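Local coordinates for protein glutathione S-transferase (Agrobacterium tumefaciens, PDB 2YCD) that probably conjugates glutathione to electrophilic compounds, and binds S-(p-nitrobenzyl)glutathione at a site completed across the interface of its two subunits, at residues Arg110-Met115 with Glu171-Ala177; Ala117-Glu123 with Leu180-Leu185; Leu164-Leu170 with Tyr203-Gly207. Numbering follows the deposited sequence.

Contact 1: residues Arg110-Met115 with Glu171-Ala177; sequences RTVAWM and EGSFSAA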
loop_
_atom_site.group_PDB
_atom_site.type_symbol
_atom_site.label_atom_id
_atom_site.label_comp_id
_atom_site.label_asym_id
_atom_site.label_seq_id
_atom_site.Cartn_x
_atom_site.Cartn_y
_atom_site.Cartn_z
ATOM N N ARG A 110 -3.492 -7.269 13.512
ATOM C CA ARG A 110 -2.707 -8.136 12.645
ATOM C C ARG A 110 -3.363 -8.324 11.268
ATOM O O ARG A 110 -2.662 -8.451 10.255
ATOM C CB ARG A 110 -2.445 -9.488 13.312
ATOM C CG ARG A 110 -1.628 -9.345 14.597
ATOM C CD ARG A 110 -0.981 -10.665 14.976
ATOM N NE ARG A 110 -1.994 -11.675 15.269
ATOM C CZ ARG A 110 -2.496 -11.904 16.480
ATOM N NH1 ARG A 110 -2.068 -11.202 17.522
ATOM N NH2 ARG A 110 -3.423 -12.842 16.654
ATOM N N THR A 111 -4.692 -8.332 11.218
ATOM C CA THR A 111 -5.402 -8.424 9.948
ATOM C C THR A 111 -5.068 -7.194 9.100
ATOM O O THR A 111 -4.781 -7.309 7.898
ATOM C CB THR A 111 -6.916 -8.533 10.183
ATOM O OG1 THR A 111 -7.179 -9.681 11.005
ATOM C CG2 THR A 111 -7.657 -8.716 8.857
ATOM N N VAL A 112 -5.082 -6.019 9.723
ATOM C CA VAL A 112 -4.721 -4.788 9.024
ATOM C C VAL A 112 -3.255 -4.843 8.553
ATOM O O VAL A 112 -2.950 -4.410 7.428
ATOM C CB VAL A 112 -5.010 -3.553 9.927
ATOM C CG1 VAL A 112 -4.442 -2.269 9.333
ATOM C CG2 VAL A 112 -6.521 -3.425 10.168
ATOM N N ALA A 113 -2.336 -5.375 9.369
ATOM C CA ALA A 113 -0.973 -5.593 8.890
ATOM C C ALA A 113 -0.947 -6.375 7.557
ATOM O O ALA A 113 -0.242 -5.993 6.614
ATOM C CB ALA A 113 -0.110 -6.289 9.961
ATOM N N TRP A 114 -1.713 -7.461 7.476
ATOM C CA TRP A 114 -1.709 -8.275 6.265
ATOM C C TRP A 114 -2.391 -7.583 5.085
ATOM O O TRP A 114 -1.998 -7.812 3.944
ATOM C CB TRP A 114 -2.295 -9.679 6.540
ATOM C CG TRP A 114 -1.259 -10.564 7.192
ATOM C CD1 TRP A 114 -1.244 -10.994 8.482
ATOM C CD2 TRP A 114 -0.060 -11.060 6.582
ATOM N NE1 TRP A 114 -0.113 -11.769 8.707
ATOM C CE2 TRP A 114 0.622 -11.823 7.548
ATOM C CE3 TRP A 114 0.466 -10.984 5.294
ATOM C CZ2 TRP A 114 1.844 -12.462 7.273
ATOM C CZ3 TRP A 114 1.685 -11.612 5.023
ATOM C CH2 TRP A 114 2.344 -12.353 5.998
ATOM N N MET A 115 -3.378 -6.723 5.343
ATOM C CA MET A 115 -3.946 -5.883 4.269
ATOM C C MET A 115 -2.863 -4.988 3.654
ATOM O O MET A 115 -2.706 -4.930 2.424
ATOM C CB MET A 115 -5.116 -5.032 4.790
ATOM C CG MET A 115 -6.333 -5.874 5.222
ATOM S SD MET A 115 -7.610 -4.886 6.031
ATOM C CE MET A 115 -8.230 -3.962 4.616
ATOM N N GLU A 171 -4.946 -14.671 8.844
ATOM C CA GLU A 171 -5.119 -14.367 10.283
ATOM C C GLU A 171 -6.368 -15.024 10.850
ATOM O O GLU A 171 -7.397 -14.374 11.047
ATOM C CB GLU A 171 -5.166 -12.847 10.528
ATOM C CG GLU A 171 -5.409 -12.419 11.993
ATOM C CD GLU A 171 -4.441 -13.049 12.989
ATOM O OE1 GLU A 171 -3.220 -13.093 12.716
ATOM O OE2 GLU A 171 -4.910 -13.502 14.058
ATOM N N GLY A 172 -6.290 -16.325 11.103
ATOM C CA GLY A 172 -7.427 -17.044 11.645
ATOM C C GLY A 172 -8.528 -17.190 10.618
ATOM O O GLY A 172 -8.351 -17.868 9.603
ATOM N N SER A 173 -9.654 -16.535 10.851
ATOM C CA SER A 173 -10.807 -16.632 9.966
ATOM C C SER A 173 -10.588 -15.826 8.689
ATOM O O SER A 173 -9.802 -14.873 8.673
ATOM C CB SER A 173 -12.064 -16.117 10.675
ATOM O OG SER A 173 -12.376 -16.916 11.802
ATOM N N PHE A 174 -11.296 -16.206 7.636
ATOM C CA PHE A 174 -11.260 -15.457 6.389
ATOM C C PHE A 174 -11.453 -13.964 6.693
ATOM O O PHE A 174 -12.298 -13.593 7.513
ATOM C CB PHE A 174 -12.354 -15.954 5.440
ATOM C CG PHE A 174 -12.384 -15.222 4.129
ATOM C CD1 PHE A 174 -11.534 -15.587 3.091
ATOM C CD2 PHE A 174 -13.247 -14.153 3.943
ATOM C CE1 PHE A 174 -11.557 -14.878 1.892
ATOM C CE2 PHE A 174 -13.274 -13.467 2.753
ATOM C CZ PHE A 174 -12.435 -13.819 1.737
ATOM N N SER A 175 -10.674 -13.109 6.025
ATOM C CA SER A 175 -10.726 -11.669 6.303
ATOM C C SER A 175 -10.489 -10.808 5.075
ATOM O O SER A 175 -10.144 -11.296 3.983
ATOM C CB SER A 175 -9.679 -11.289 7.363
ATOM O OG SER A 175 -8.388 -11.234 6.783
ATOM N N ALA A 176 -10.652 -9.501 5.267
ATOM C CA ALA A 176 -10.284 -8.537 4.242
ATOM C C ALA A 176 -8.830 -8.681 3.783
ATOM O O ALA A 176 -8.514 -8.341 2.637
ATOM C CB ALA A 176 -10.540 -7.127 4.738
ATOM N N ALA A 177 -7.939 -9.171 4.652
ATOM C CA ALA A 177 -6.561 -9.378 4.212
ATOM C C ALA A 177 -6.496 -10.439 3.116
ATOM O O ALA A 177 -5.712 -10.323 2.169
ATOM C CB ALA A 177 -5.646 -9.766 5.395
HETATM O O HOH W 1 -8.863 -12.077 10.623
#
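Where the loop 171-175 runs into the start of helix 176-185, it lies against one face of helix 105-135. The backbones come closest at Met115 and Ala177, whose CA atoms are 4.4 Å apart, a spacing that the small Ala177 allows. Its CB meets Trp114 CB at 3.5 Å and Met115 CG at 4.0 Å. The m rotamer of Trp114 carries the indole past this point to meet Trp163 and, edge-to-face, Phe84 of the second subunit. Met115, in m-t-p, lays its SD 3.9 Å from Ala176 CB. The m rotamer of Thr111 divides its branches: CG2 faces Ser175 OG at 3.3 Å, while OG1 hydrogen-bonds to Arg107 O and accepts from a water (3.0 Å) that also donates to Glu171 O (2.8 Å). At the outer edge Arg110, bent at chi3 (m), offers its guanidinium edge to Glu171 in a two-pronged salt bridge, NE to OE1 at 3.2 Å and NH2 to OE2 at 3.1 Å. Ser175 is the N-cap: its p rotamer folds OG back to accept from Ala177 N at 3.0 Å, and its own N is bound by Asp178 OD2. Together with Phe174 packing on Ile179, this Ser-X-X-Asp sequence corresponds to the N-capping box and hydrophobic staple known from the C-terminal domain of glutathione transferases.

Contact 2: residues Ala117-Glu123 with Leu180-Leu185; sequences AALNTIE and LMICVL. With GTB (S-(p-nitrobenzyl)glutathione), chain B.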
loop_
_atom_site.group_PDB
_atom_site.type_symbol
_atom_site.label_atom_id
_atom_site.label_comp_id
_atom_site.label_asym_id
_atom_site.label_seq_id
_atom_site.Cartn_x
_atom_site.Cartn_y
_atom_site.Cartn_z
ATOM N N ALA A 117 0.412 -5.514 3.895
ATOM C CA ALA A 117 1.435 -6.367 3.291
ATOM C C ALA A 117 1.054 -6.815 1.884
ATOM O O ALA A 117 1.898 -6.859 0.989
ATOM C CB ALA A 117 1.705 -7.580 4.165
ATOM N N ALA A 118 -0.206 -7.168 1.686
ATOM C CA ALA A 118 -0.665 -7.538 0.352
ATOM C C ALA A 118 -0.331 -6.428 -0.631
ATOM O O ALA A 118 0.134 -6.692 -1.738
ATOM C CB ALA A 118 -2.187 -7.804 0.358
ATOM N N LEU A 119 -0.619 -5.183 -0.261
ATOM C CA LEU A 119 -0.511 -4.070 -1.215
ATOM C C LEU A 119 0.851 -3.392 -1.243
ATOM O O LEU A 119 1.192 -2.791 -2.272
ATOM C CB LEU A 119 -1.597 -3.018 -0.926
ATOM C CG LEU A 119 -3.038 -3.541 -0.951
ATOM C CD1 LEU A 119 -4.022 -2.363 -0.927
ATOM C CD2 LEU A 119 -3.310 -4.450 -2.121
ATOM N N ASN A 120 1.633 -3.489 -0.155
ATOM C CA ASN A 120 2.859 -2.700 -0.024
ATOM C C ASN A 120 4.139 -3.540 0.087
ATOM O O ASN A 120 5.241 -2.988 0.110
ATOM C CB ASN A 120 2.734 -1.724 1.174
ATOM C CG ASN A 120 3.689 -0.525 1.089
ATOM O OD1 ASN A 120 3.756 0.167 0.071
ATOM N ND2 ASN A 120 4.395 -0.260 2.167
ATOM N N THR A 121 3.992 -4.856 0.190
ATOM C CA THR A 121 5.135 -5.767 0.151
ATOM C C THR A 121 4.994 -6.783 -0.998
ATOM O O THR A 121 5.887 -6.895 -1.864
ATOM C CB THR A 121 5.356 -6.450 1.511
ATOM O OG1 THR A 121 5.761 -5.458 2.469
ATOM C CG2 THR A 121 6.444 -7.527 1.433
ATOM N N ILE A 122 3.881 -7.507 -1.047
ATOM C CA ILE A 122 3.712 -8.519 -2.101
ATOM C C ILE A 122 3.406 -7.888 -3.473
ATOM O O ILE A 122 4.074 -8.186 -4.473
ATOM C CB ILE A 122 2.617 -9.533 -1.706
ATOM C CG1 ILE A 122 3.019 -10.302 -0.442
ATOM C CG2 ILE A 122 2.357 -10.541 -2.852
ATOM C CD1 ILE A 122 4.349 -11.086 -0.563
ATOM N N GLU A 123 2.447 -6.969 -3.523
ATOM C CA GLU A 123 2.072 -6.385 -4.799
ATOM C C GLU A 123 3.245 -5.736 -5.543
ATOM O O GLU A 123 3.404 -5.997 -6.732
ATOM C CB GLU A 123 0.931 -5.400 -4.636
ATOM C CG GLU A 123 0.502 -4.791 -5.970
ATOM C CD GLU A 123 -0.590 -3.782 -5.802
ATOM O OE1 GLU A 123 -1.755 -4.199 -5.701
ATOM O OE2 GLU A 123 -0.286 -2.582 -5.785
ATOM N N LEU A 180 -7.604 -9.003 -0.303
ATOM C CA LEU A 180 -6.568 -8.205 -0.966
ATOM C C LEU A 180 -5.393 -9.063 -1.422
ATOM O O LEU A 180 -4.888 -8.914 -2.555
ATOM C CB LEU A 180 -6.095 -7.069 -0.056
ATOM C CG LEU A 180 -7.159 -6.002 0.241
ATOM C CD1 LEU A 180 -6.637 -5.042 1.306
ATOM C CD2 LEU A 180 -7.589 -5.244 -1.032
ATOM N N MET A 181 -4.976 -10.002 -0.574
ATOM C CA MET A 181 -3.830 -10.840 -0.918
ATOM C C MET A 181 -4.116 -11.787 -2.089
ATOM O O MET A 181 -3.277 -11.935 -2.988
ATOM C CB MET A 181 -3.371 -11.650 0.299
ATOM C CG MET A 181 -2.071 -12.448 0.058
ATOM S SD MET A 181 -0.598 -11.395 -0.067
ATOM C CE MET A 181 -0.336 -10.985 1.666
ATOM N N ILE A 182 -5.289 -12.405 -2.090
ATOM C CA ILE A 182 -5.632 -13.306 -3.178
ATOM C C ILE A 182 -5.796 -12.559 -4.498
ATOM O O ILE A 182 -5.346 -13.024 -5.541
ATOM C CB ILE A 182 -6.829 -14.187 -2.802
ATOM C CG1 ILE A 182 -6.357 -15.193 -1.750
ATOM C CG2 ILE A 182 -7.380 -14.938 -4.035
ATOM C CD1 ILE A 182 -7.469 -15.977 -1.057
ATOM N N CYS A 183 -6.414 -11.381 -4.474
ATOM C CA CYS A 183 -6.549 -10.629 -5.719
ATOM C C CYS A 183 -5.191 -10.195 -6.276
ATOM O O CYS A 183 -5.001 -10.205 -7.497
ATOM C CB CYS A 183 -7.494 -9.436 -5.554
ATOM S SG CYS A 183 -9.243 -9.898 -5.337
ATOM N N VAL A 184 -4.258 -9.859 -5.390
ATOM C CA VAL A 184 -2.881 -9.545 -5.805
ATOM C C VAL A 184 -2.202 -10.792 -6.417
ATOM O O VAL A 184 -1.623 -10.740 -7.516
ATOM C CB VAL A 184 -2.078 -8.947 -4.591
ATOM C CG1 VAL A 184 -0.569 -9.056 -4.781
ATOM C CG2 VAL A 184 -2.511 -7.479 -4.318
ATOM N N LEU A 185 -2.279 -11.919 -5.720
ATOM C CA LEU A 185 -1.617 -13.142 -6.185
ATOM C C LEU A 185 -2.175 -13.625 -7.517
ATOM O O LEU A 185 -1.439 -14.213 -8.317
ATOM C CB LEU A 185 -1.742 -14.252 -5.136
ATOM C CG LEU A 185 -0.908 -14.060 -3.868
ATOM C CD1 LEU A 185 -1.300 -15.090 -2.831
ATOM C CD2 LEU A 185 0.578 -14.151 -4.176
HETATM N N1 GTB B . 5.985 -2.608 3.145
HETATM C CA1 GTB B . 7.028 -2.546 4.180
HETATM C C1 GTB B . 6.713 -1.452 5.169
HETATM O O11 GTB B . 6.210 -0.401 4.718
HETATM O O12 GTB B . 6.976 -1.626 6.383
HETATM C CB1 GTB B . 8.385 -2.336 3.490
HETATM C CG1 GTB B . 9.530 -2.405 4.498
HETATM C CD1 GTB B . 10.868 -2.087 3.858
HETATM O OE1 GTB B . 10.926 -1.847 2.652
HETATM N N2 GTB B . 11.920 -2.071 4.674
HETATM C CA2 GTB B . 13.271 -1.764 4.202
HETATM C C2 GTB B . 14.256 -2.814 4.613
HETATM O O2 GTB B . 14.180 -3.383 5.700
HETATM C CB2 GTB B . 13.755 -0.475 4.894
HETATM S SG2 GTB B . 12.875 0.982 4.441
HETATM N N3 GTB B . 15.230 -3.072 3.737
HETATM C CA3 GTB B . 16.321 -4.003 3.969
HETATM C C3 GTB B . 16.243 -5.254 3.142
HETATM O O31 GTB B . 15.351 -5.366 2.279
HETATM O O32 GTB B . 17.103 -6.133 3.383
HETATM C "C'" GTB B . 13.259 1.279 2.742
HETATM C "C1'" GTB B . 14.392 2.257 2.567
HETATM C "C2'" GTB B . 15.690 1.797 2.417
HETATM C "C3'" GTB B . 16.732 2.708 2.247
HETATM C "C4'" GTB B . 16.464 4.075 2.224
HETATM N N41 GTB B . 17.514 4.994 2.042
HETATM O O41 GTB B . 17.291 6.196 1.911
HETATM O O42 GTB B . 18.656 4.577 2.001
HETATM C "C5'" GTB B . 15.159 4.527 2.366
HETATM C "C6'" GTB B . 14.118 3.619 2.532
#
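Two helices of the all-helical glutathione transferase C-terminal domain, 105-135 and 176-185, pack here through a wholly buried apolar seam. The short segments run in the same general sense, inclined by 34° (signed crossing angle -34°), with their axes 8.9 Å apart at closest approach. Ala118 provides the close point: its CA is 4.7 Å from that of Met181, and its CB lies 4.0 Å from Leu180 CB and 3.9 Å from Met181 CE. One turn on, Val184 enters as a knob into the hole formed by Ala118, Leu119, Ile122 and Glu123, with CG2 3.8 Å from Leu119 CD2 and CG1 3.8 Å from Ile122 CG2. Ile122 CG1 also rests 3.8 Å from Met181 SD. The carboxylate of Glu123 borders the seam and forms a salt bridge with Arg34. Helix 117-123 widens into a pi-type turn, with Ile122 N bonded to Ala117 O (2.9 Å) and Glu123 N to Ala118 O (2.9 Å). On its other side it meets a ligand held mainly by the second subunit, whose Glu85 and Ser86 also bind it. The amino group N1 of this S-(p-nitrobenzyl)glutathione donates weakly to Asn120 O at 3.1 Å and more closely to Thr121 OG1 at 2.9 Å.

Contact 3: residues Leu164-Leu170 with Tyr203-Gly207; sequences LGDREWL and YVERG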
loop_
_atom_site.group_PDB
_atom_site.type_symbol
_atom_site.label_atom_id
_atom_site.label_comp_id
_atom_site.label_asym_id
_atom_site.label_seq_id
_atom_site.Cartn_x
_atom_site.Cartn_y
_atom_site.Cartn_z
ATOM N N LEU A 164 3.012 -18.798 5.647
ATOM C CA LEU A 164 1.654 -19.308 5.612
ATOM C C LEU A 164 1.580 -20.740 6.141
ATOM O O LEU A 164 0.626 -21.094 6.816
ATOM C CB LEU A 164 1.062 -19.219 4.194
ATOM C CG LEU A 164 -0.405 -19.631 4.051
ATOM C CD1 LEU A 164 -1.345 -18.575 4.665
ATOM C CD2 LEU A 164 -0.756 -19.888 2.587
ATOM N N GLY A 165 2.576 -21.559 5.829
ATOM C CA GLY A 165 2.544 -22.951 6.280
ATOM C C GLY A 165 1.237 -23.639 5.910
ATOM O O GLY A 165 0.850 -23.630 4.736
ATOM N N ASP A 166 0.562 -24.220 6.907
ATOM C CA ASP A 166 -0.703 -24.914 6.698
ATOM C C ASP A 166 -1.926 -24.081 7.112
ATOM O O ASP A 166 -3.028 -24.615 7.255
ATOM C CB ASP A 166 -0.696 -26.248 7.472
ATOM C CG ASP A 166 -1.870 -27.138 7.118
ATOM O OD1 ASP A 166 -2.082 -27.393 5.920
ATOM O OD2 ASP A 166 -2.588 -27.584 8.040
ATOM N N ARG A 167 -1.751 -22.777 7.285
ATOM C CA ARG A 167 -2.882 -21.924 7.659
ATOM C C ARG A 167 -3.929 -21.913 6.545
ATOM O O ARG A 167 -3.571 -21.848 5.361
ATOM C CB ARG A 167 -2.408 -20.487 7.904
ATOM C CG ARG A 167 -1.462 -20.289 9.096
ATOM C CD ARG A 167 -0.834 -18.901 9.068
ATOM N NE ARG A 167 0.124 -18.702 10.155
ATOM C CZ ARG A 167 -0.092 -17.924 11.212
ATOM N NH1 ARG A 167 -1.230 -17.250 11.327
ATOM N NH2 ARG A 167 0.836 -17.810 12.151
ATOM N N GLU A 168 -5.212 -21.949 6.922
ATOM C CA GLU A 168 -6.281 -21.809 5.943
ATOM C C GLU A 168 -6.266 -20.383 5.370
ATOM O O GLU A 168 -6.319 -20.215 4.157
ATOM C CB GLU A 168 -7.647 -22.114 6.573
ATOM C CG GLU A 168 -8.756 -22.274 5.542
ATOM C CD GLU A 168 -10.124 -22.503 6.171
ATOM O OE1 GLU A 168 -10.220 -22.493 7.413
ATOM O OE2 GLU A 168 -11.097 -22.673 5.413
ATOM N N TRP A 169 -6.160 -19.400 6.263
ATOM C CA TRP A 169 -6.189 -17.978 5.897
ATOM C C TRP A 169 -5.044 -17.268 6.601
ATOM O O TRP A 169 -4.366 -17.852 7.448
ATOM C CB TRP A 169 -7.541 -17.351 6.264
ATOM C CG TRP A 169 -8.728 -18.110 5.710
ATOM C CD1 TRP A 169 -9.666 -18.800 6.430
ATOM C CD2 TRP A 169 -9.090 -18.262 4.328
ATOM N NE1 TRP A 169 -10.586 -19.360 5.580
ATOM C CE2 TRP A 169 -10.251 -19.054 4.286
ATOM C CE3 TRP A 169 -8.547 -17.802 3.120
ATOM C CZ2 TRP A 169 -10.889 -19.394 3.094
ATOM C CZ3 TRP A 169 -9.174 -18.152 1.926
ATOM C CH2 TRP A 169 -10.334 -18.941 1.927
ATOM N N LEU A 170 -4.809 -16.008 6.250
ATOM C CA LEU A 170 -3.677 -15.273 6.825
ATOM C C LEU A 170 -3.771 -15.039 8.341
ATOM O O LEU A 170 -2.749 -15.134 9.035
ATOM C CB LEU A 170 -3.470 -13.941 6.096
ATOM C CG LEU A 170 -2.977 -14.027 4.642
ATOM C CD1 LEU A 170 -3.221 -12.698 3.956
ATOM C CD2 LEU A 170 -1.518 -14.441 4.505
ATOM N N TYR A 203 -4.066 -21.811 -1.503
ATOM C CA TYR A 203 -4.630 -20.642 -0.822
ATOM C C TYR A 203 -5.481 -19.798 -1.791
ATOM O O TYR A 203 -6.633 -19.486 -1.509
ATOM C CB TYR A 203 -3.476 -19.844 -0.205
ATOM C CG TYR A 203 -3.832 -18.477 0.355
ATOM C CD1 TYR A 203 -4.618 -18.344 1.486
ATOM C CD2 TYR A 203 -3.364 -17.319 -0.259
ATOM C CE1 TYR A 203 -4.934 -17.093 2.006
ATOM C CE2 TYR A 203 -3.658 -16.067 0.249
ATOM C CZ TYR A 203 -4.443 -15.947 1.371
ATOM O OH TYR A 203 -4.760 -14.698 1.854
ATOM N N VAL A 204 -4.925 -19.482 -2.949
ATOM C CA VAL A 204 -5.671 -18.739 -3.966
ATOM C C VAL A 204 -6.936 -19.513 -4.368
ATOM O O VAL A 204 -8.020 -18.934 -4.461
ATOM C CB VAL A 204 -4.790 -18.481 -5.188
ATOM C CG1 VAL A 204 -5.630 -17.980 -6.369
ATOM C CG2 VAL A 204 -3.699 -17.475 -4.834
ATOM N N GLU A 205 -6.805 -20.822 -4.597
ATOM C CA GLU A 205 -7.966 -21.629 -4.961
ATOM C C GLU A 205 -9.021 -21.674 -3.852
ATOM O O GLU A 205 -10.233 -21.669 -4.143
ATOM C CB GLU A 205 -7.570 -23.045 -5.413
ATOM C CG GLU A 205 -6.754 -23.076 -6.717
ATOM C CD GLU A 205 -7.458 -22.417 -7.897
ATOM O OE1 GLU A 205 -8.705 -22.442 -7.947
ATOM O OE2 GLU A 205 -6.760 -21.873 -8.782
ATOM N N ARG A 206 -8.596 -21.694 -2.592
ATOM C CA ARG A 206 -9.551 -21.661 -1.478
ATOM C C ARG A 206 -10.417 -20.392 -1.524
ATOM O O ARG A 206 -11.626 -20.427 -1.257
ATOM C CB ARG A 206 -8.834 -21.747 -0.128
ATOM C CG ARG A 206 -8.417 -23.160 0.256
ATOM C CD ARG A 206 -8.123 -23.280 1.753
ATOM N NE ARG A 206 -6.972 -22.495 2.159
ATOM C CZ ARG A 206 -5.715 -22.856 1.955
ATOM N NH1 ARG A 206 -5.436 -23.997 1.321
ATOM N NH2 ARG A 206 -4.734 -22.082 2.379
ATOM N N GLY A 207 -9.786 -19.260 -1.843
ATOM C CA GLY A 207 -10.526 -18.013 -1.969
ATOM C C GLY A 207 -11.478 -18.020 -3.167
ATOM O O GLY A 207 -12.627 -17.589 -3.063
#
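Tyr203, on helix 198-208, is the centre of an apolar cluster that the loop 164-170 builds around its ring. Leu164, at the end of helix 142-164, brings CD2 to 3.9 Å from Tyr203 CB. Trp169 CE3 approaches Tyr203 CE1 at 3.8 Å, and Leu170 CG lies 4.1 Å from Tyr203 CZ. The CA-to-CB bond of Trp169 leads away from the helix, but the m rotamer swings the indole back so that its benzene edge lies along the helix backbone, CH2 being 3.7 Å from Arg206 O and 3.8 Å from Gly207 N. The other end of the cluster is polar: Tyr203 OH hydrogen-bonds to Asp178 OD1, an atom that also binds Leu170 N.

Farther out, Arg206 reaches back over the loop. Its NE and NH2 both donate to Glu168 O, at 3.1 and 3.0 Å, so one carbonyl receives the guanidinium edge. The cation also lies above the six-membered ring of Trp169, but at 6.0 Å from Arg206 CZ to the ring centroid any attraction is weak. Glu168 CG packs against Arg206 NE at 3.8 Å. At the exposed rim the chain leaves helix 142-164 through a type II' turn from Leu164 to Arg167, closed by Arg167 N to Leu164 O at 3.0 Å, with Gly165 taking its positive phi. The turn and the following loop thus lead from helix 142-164 to the capped start of helix 176-185, packed against helix 198-208 in the helical C-terminal domain of a glutathione transferase.

Helix 176-185 joins the three contacts. Contacts 1 and 2 are successive parts of its packing on helix 105-135, with centres 12 Å apart, and meet where Trp114 CE3 lies 3.7 Å from Met181 CE. Contact 3 closes the side toward helix 198-208: its centre is 12 Å from contact 1 and 14 Å from contact 2, and Ile182 CG1 touches Tyr203 CE2 at 3.5 Å. Asp178 ties contact 1 to contact 3 by bonding both Ser175 N and Tyr203 OH. Contact 2 reaches the ligand directly through Thr121, and the side chain of Leu119 is about 5 Å from another S-(p-nitrobenzyl)glutathione; the side chains of Trp114 and Leu170 stay about 10 and about 14 Å from a bound ligand.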